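Local coordinates for protein probable mannosyltransferase KTR4 (Saccharomyces cerevisiae, PDB 5A07) that is probably a mannosyltransferase of the GT-A fold, holding guanosine-5'-diphosphate and a manganese ion in one pocket, at residues I119-Y130 with V228-N236. Sequence-based numbering, arbitrary orientation.
Sequences IISSIQQLEEEY and VWRLEPNVN. With MN (manganese (II) ion), chain G; GDP (guanosine-5'-diphosphate), chain F.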
# COMPACT_ATOMS: atom_id res chain seq x y z
N ILE B 119 9.84 -4.19 -15.78
CA ILE B 119 9.64 -2.80 -15.40
C ILE B 119 9.38 -1.94 -16.56
O ILE B 119 8.54 -1.01 -16.48
CB ILE B 119 10.76 -2.24 -14.47
CG1 ILE B 119 10.23 -1.04 -13.69
CG2 ILE B 119 12.04 -1.86 -15.24
CD1 ILE B 119 9.11 -1.26 -12.70
N ILE B 120 9.99 -2.21 -17.71
CA ILE B 120 9.62 -1.49 -18.91
C ILE B 120 8.12 -1.58 -19.25
O ILE B 120 7.46 -0.60 -19.65
CB ILE B 120 10.52 -1.94 -20.10
CG1 ILE B 120 11.89 -1.26 -19.98
CG2 ILE B 120 9.85 -1.54 -21.44
CD1 ILE B 120 12.90 -1.78 -21.01
N SER B 121 7.61 -2.79 -19.14
CA SER B 121 6.19 -3.09 -19.41
C SER B 121 5.28 -2.18 -18.49
O SER B 121 4.36 -1.46 -18.97
CB SER B 121 5.97 -4.57 -19.10
OG SER B 121 4.63 -4.85 -19.34
N SER B 122 5.66 -2.12 -17.24
CA SER B 122 4.94 -1.27 -16.26
C SER B 122 5.04 0.18 -16.62
O SER B 122 4.03 0.89 -16.59
CB SER B 122 5.46 -1.50 -14.84
OG SER B 122 5.35 -2.84 -14.42
N ILE B 123 6.22 0.65 -16.96
CA ILE B 123 6.44 2.04 -17.30
C ILE B 123 5.65 2.44 -18.52
O ILE B 123 5.03 3.48 -18.56
CB ILE B 123 7.92 2.28 -17.47
CG1 ILE B 123 8.65 2.18 -16.13
CG2 ILE B 123 8.13 3.60 -18.08
CD1 ILE B 123 10.16 1.98 -16.30
N GLN B 124 5.62 1.57 -19.53
CA GLN B 124 4.90 1.91 -20.76
C GLN B 124 3.38 2.08 -20.51
O GLN B 124 2.73 2.98 -21.05
CB GLN B 124 5.14 0.80 -21.82
CG GLN B 124 6.56 0.92 -22.39
CD GLN B 124 6.88 -0.17 -23.38
OE1 GLN B 124 6.43 -1.26 -23.19
NE2 GLN B 124 7.75 0.11 -24.34
N GLN B 125 2.85 1.22 -19.72
CA GLN B 125 1.47 1.38 -19.32
C GLN B 125 1.17 2.59 -18.46
O GLN B 125 0.12 3.28 -18.65
CB GLN B 125 1.04 0.09 -18.63
CG GLN B 125 0.97 -0.97 -19.73
CD GLN B 125 0.48 -2.19 -19.16
OE1 GLN B 125 1.30 -3.02 -18.78
NE2 GLN B 125 -0.77 -2.22 -18.84
N LEU B 126 2.07 2.91 -17.54
CA LEU B 126 1.86 4.11 -16.69
C LEU B 126 1.99 5.35 -17.57
O LEU B 126 1.26 6.34 -17.37
CB LEU B 126 2.90 4.17 -15.56
CG LEU B 126 2.86 5.41 -14.68
CD1 LEU B 126 1.55 5.46 -13.99
CD2 LEU B 126 4.04 5.33 -13.70
N GLU B 127 2.91 5.34 -18.52
CA GLU B 127 3.05 6.51 -19.42
C GLU B 127 1.75 6.69 -20.27
O GLU B 127 1.20 7.79 -20.40
CB GLU B 127 4.24 6.32 -20.35
CG GLU B 127 5.60 6.60 -19.72
CD GLU B 127 5.88 8.09 -19.51
OE1 GLU B 127 5.60 8.86 -20.46
OE2 GLU B 127 6.43 8.49 -18.45
N GLU B 128 1.32 5.59 -20.84
CA GLU B 128 0.17 5.62 -21.76
C GLU B 128 -1.10 6.06 -21.02
O GLU B 128 -1.89 6.82 -21.56
CB GLU B 128 -0.03 4.25 -22.38
CG GLU B 128 -1.25 4.06 -23.32
CD GLU B 128 -1.32 5.12 -24.44
OE1 GLU B 128 -0.28 5.71 -24.81
OE2 GLU B 128 -2.42 5.47 -24.90
N GLU B 129 -1.32 5.60 -19.79
CA GLU B 129 -2.56 5.90 -19.12
C GLU B 129 -2.49 7.19 -18.31
O GLU B 129 -3.52 7.70 -17.91
CB GLU B 129 -2.94 4.75 -18.16
CG GLU B 129 -3.13 3.39 -18.85
CD GLU B 129 -4.10 3.38 -20.08
OE1 GLU B 129 -5.03 4.21 -20.15
OE2 GLU B 129 -3.88 2.56 -21.04
N TYR B 130 -1.29 7.66 -18.02
CA TYR B 130 -1.10 8.83 -17.14
C TYR B 130 0.06 9.76 -17.47
O TYR B 130 -0.13 10.95 -17.87
CB TYR B 130 -1.00 8.39 -15.67
CG TYR B 130 -0.73 9.57 -14.74
CD1 TYR B 130 -1.69 10.54 -14.53
CD2 TYR B 130 0.48 9.75 -14.11
CE1 TYR B 130 -1.48 11.61 -13.72
CE2 TYR B 130 0.74 10.86 -13.26
CZ TYR B 130 -0.27 11.78 -13.08
OH TYR B 130 -0.11 12.85 -12.24
N VAL B 228 5.67 10.07 -3.67
CA VAL B 228 6.15 9.01 -4.53
C VAL B 228 4.92 8.29 -5.04
O VAL B 228 3.91 8.15 -4.32
CB VAL B 228 7.13 7.99 -3.90
CG1 VAL B 228 8.44 8.65 -3.37
CG2 VAL B 228 6.48 7.24 -2.83
N TRP B 229 5.00 7.84 -6.29
CA TRP B 229 4.13 6.84 -6.83
C TRP B 229 5.03 5.61 -6.94
O TRP B 229 5.88 5.54 -7.84
CB TRP B 229 3.62 7.35 -8.19
CG TRP B 229 2.64 6.47 -8.90
CD1 TRP B 229 2.64 5.10 -8.94
CD2 TRP B 229 1.57 6.91 -9.73
NE1 TRP B 229 1.56 4.65 -9.73
CE2 TRP B 229 0.89 5.74 -10.22
CE3 TRP B 229 1.10 8.17 -10.11
CZ2 TRP B 229 -0.21 5.83 -11.06
CZ3 TRP B 229 -0.03 8.26 -10.88
CH2 TRP B 229 -0.68 7.08 -11.35
N ARG B 230 4.78 4.59 -6.14
CA ARG B 230 5.45 3.31 -6.24
C ARG B 230 4.96 2.47 -7.42
O ARG B 230 3.77 2.18 -7.51
CB ARG B 230 5.30 2.52 -4.96
CG ARG B 230 5.94 1.14 -4.97
CD ARG B 230 5.89 0.67 -3.55
NE ARG B 230 6.15 -0.73 -3.42
CZ ARG B 230 6.14 -1.35 -2.27
NH1 ARG B 230 5.95 -0.70 -1.13
NH2 ARG B 230 6.37 -2.64 -2.23
N LEU B 231 5.92 2.03 -8.25
CA LEU B 231 5.69 1.20 -9.41
C LEU B 231 6.51 -0.09 -9.29
O LEU B 231 7.70 -0.05 -8.93
CB LEU B 231 6.16 1.95 -10.65
CG LEU B 231 5.83 1.27 -11.95
CD1 LEU B 231 4.32 1.23 -12.21
CD2 LEU B 231 6.52 2.05 -13.05
N GLU B 232 5.88 -1.23 -9.53
CA GLU B 232 6.57 -2.52 -9.50
C GLU B 232 6.57 -3.15 -10.89
O GLU B 232 5.79 -2.75 -11.76
CB GLU B 232 5.89 -3.51 -8.55
CG GLU B 232 6.03 -3.11 -7.11
CD GLU B 232 5.96 -4.25 -6.11
OE1 GLU B 232 5.60 -5.40 -6.46
OE2 GLU B 232 6.06 -3.91 -4.91
N PRO B 233 7.49 -4.07 -11.11
CA PRO B 233 7.51 -4.73 -12.41
C PRO B 233 6.23 -5.52 -12.69
O PRO B 233 5.60 -6.04 -11.77
CB PRO B 233 8.69 -5.71 -12.30
CG PRO B 233 9.54 -5.13 -11.25
CD PRO B 233 8.57 -4.54 -10.27
N ASN B 234 5.90 -5.65 -13.97
CA ASN B 234 4.84 -6.58 -14.39
C ASN B 234 3.41 -6.22 -13.90
O ASN B 234 2.63 -7.08 -13.60
CB ASN B 234 5.18 -8.00 -13.93
CG ASN B 234 4.48 -9.05 -14.77
OD1 ASN B 234 4.07 -8.78 -15.90
ND2 ASN B 234 4.27 -10.23 -14.20
N VAL B 235 3.09 -4.93 -13.87
CA VAL B 235 1.75 -4.51 -13.51
C VAL B 235 1.12 -3.89 -14.70
O VAL B 235 1.79 -3.58 -15.71
CB VAL B 235 1.75 -3.54 -12.30
CG1 VAL B 235 2.46 -4.17 -11.17
CG2 VAL B 235 2.42 -2.20 -12.64
N ASN B 236 -0.17 -3.68 -14.59
CA ASN B 236 -0.99 -3.16 -15.67
C ASN B 236 -1.84 -2.02 -15.23
O ASN B 236 -2.31 -2.02 -14.09
CB ASN B 236 -1.93 -4.28 -16.20
CG ASN B 236 -1.14 -5.48 -16.73
OD1 ASN B 236 -0.57 -5.43 -17.81
ND2 ASN B 236 -0.98 -6.47 -15.90
MN MN G . 5.57 -7.48 -7.11
PB GDP F . 5.89 -9.25 -4.23
O1B GDP F . 5.75 -10.64 -4.74
O2B GDP F . 5.74 -9.02 -2.83
O3B GDP F . 5.22 -8.27 -5.11
O3A GDP F . 7.49 -9.07 -4.32
PA GDP F . 8.43 -8.51 -5.47
O1A GDP F . 9.51 -9.43 -5.84
O2A GDP F . 7.76 -7.88 -6.62
O5' GDP F . 9.17 -7.36 -4.68
C5' GDP F . 8.69 -6.04 -4.36
C4' GDP F . 9.46 -4.94 -5.06
O4' GDP F . 10.81 -4.98 -4.57
C3' GDP F . 9.52 -5.07 -6.57
O3' GDP F . 9.62 -3.74 -7.15
C2' GDP F . 10.81 -5.88 -6.79
O2' GDP F . 11.42 -5.59 -8.04
C1' GDP F . 11.65 -5.33 -5.69
N9 GDP F . 12.64 -6.29 -5.14
C8 GDP F . 12.41 -7.47 -4.49
N7 GDP F . 13.63 -8.01 -4.09
C5 GDP F . 14.61 -7.13 -4.48
C6 GDP F . 16.08 -7.10 -4.35
O6 GDP F . 16.57 -8.10 -3.74
N1 GDP F . 16.73 -6.06 -4.89
C2 GDP F . 16.08 -5.04 -5.58
N2 GDP F . 16.79 -4.04 -6.09
N3 GDP F . 14.72 -5.03 -5.72
C4 GDP F . 13.97 -5.99 -5.16
O HOH W 1 3.38 -5.29 -17.11
O HOH W 2 6.24 -7.02 -9.36
O HOH W 3 5.52 -9.71 -7.91
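Ser122, on helix 116-131, ties down the turn that follows strand 227-230. Its OG donates to Glu232 O at 2.7 Å, in the carbonyl plane and on a lone pair, and accepts Val235 N at 3.1 Å in an almost straight bond (175°). With OG beside its own backbone N (chi1 -58°), the hydroxyl reaches between the two peptide groups and spans the turn through Pro233 and Asn234, where Asn234 takes positive phi. From the neighbouring Ser121, a water bridges OG to Val235 O, donating to the carbonyl.

Most of the remaining interface is apolar, though Gln125 lies against Asn236. Ile119 CD1 presses on the backbone at the Glu232-Pro233 junction, 3.6 Å from Pro233 N. Leu231 faces the helix, and its two methyls touch it: CD2 lies 3.7 Å from Ile123 CG1, the two side chains crossing at about a right angle, while CD1 meets Ser122 CB. Leu126 CD1 sits over one face of the Trp229 six-membered ring, 3.9 Å from its centroid, in a CH-pi contact. Beyond it, Trp229 CZ3 lies over a face of the Tyr130 ring near its rim; the two ring planes are 33° apart. Tyr130 OH is hydrogen-bonded to Val245 N.

This is the helix-on-sheet packing of a GT-A, Rossmann-like core: strand 227-230 runs parallel to strand 105-110, and helix 116-131 covers both, Leu126 and Leu231 also meeting Ile107.

Glu232 turns from the helix into the ligand pocket. Its OE1 binds manganese at 2.2 Å, alongside His381, two waters and phosphate oxygens of GDP. OE2 receives Arg230 NH2 at 3.0 Å in a salt bridge that probably helps orient the carboxylate. Pro233 O accepts a hydrogen bond from one metal-bound water, while Pro233 CD touches the GDP ribose.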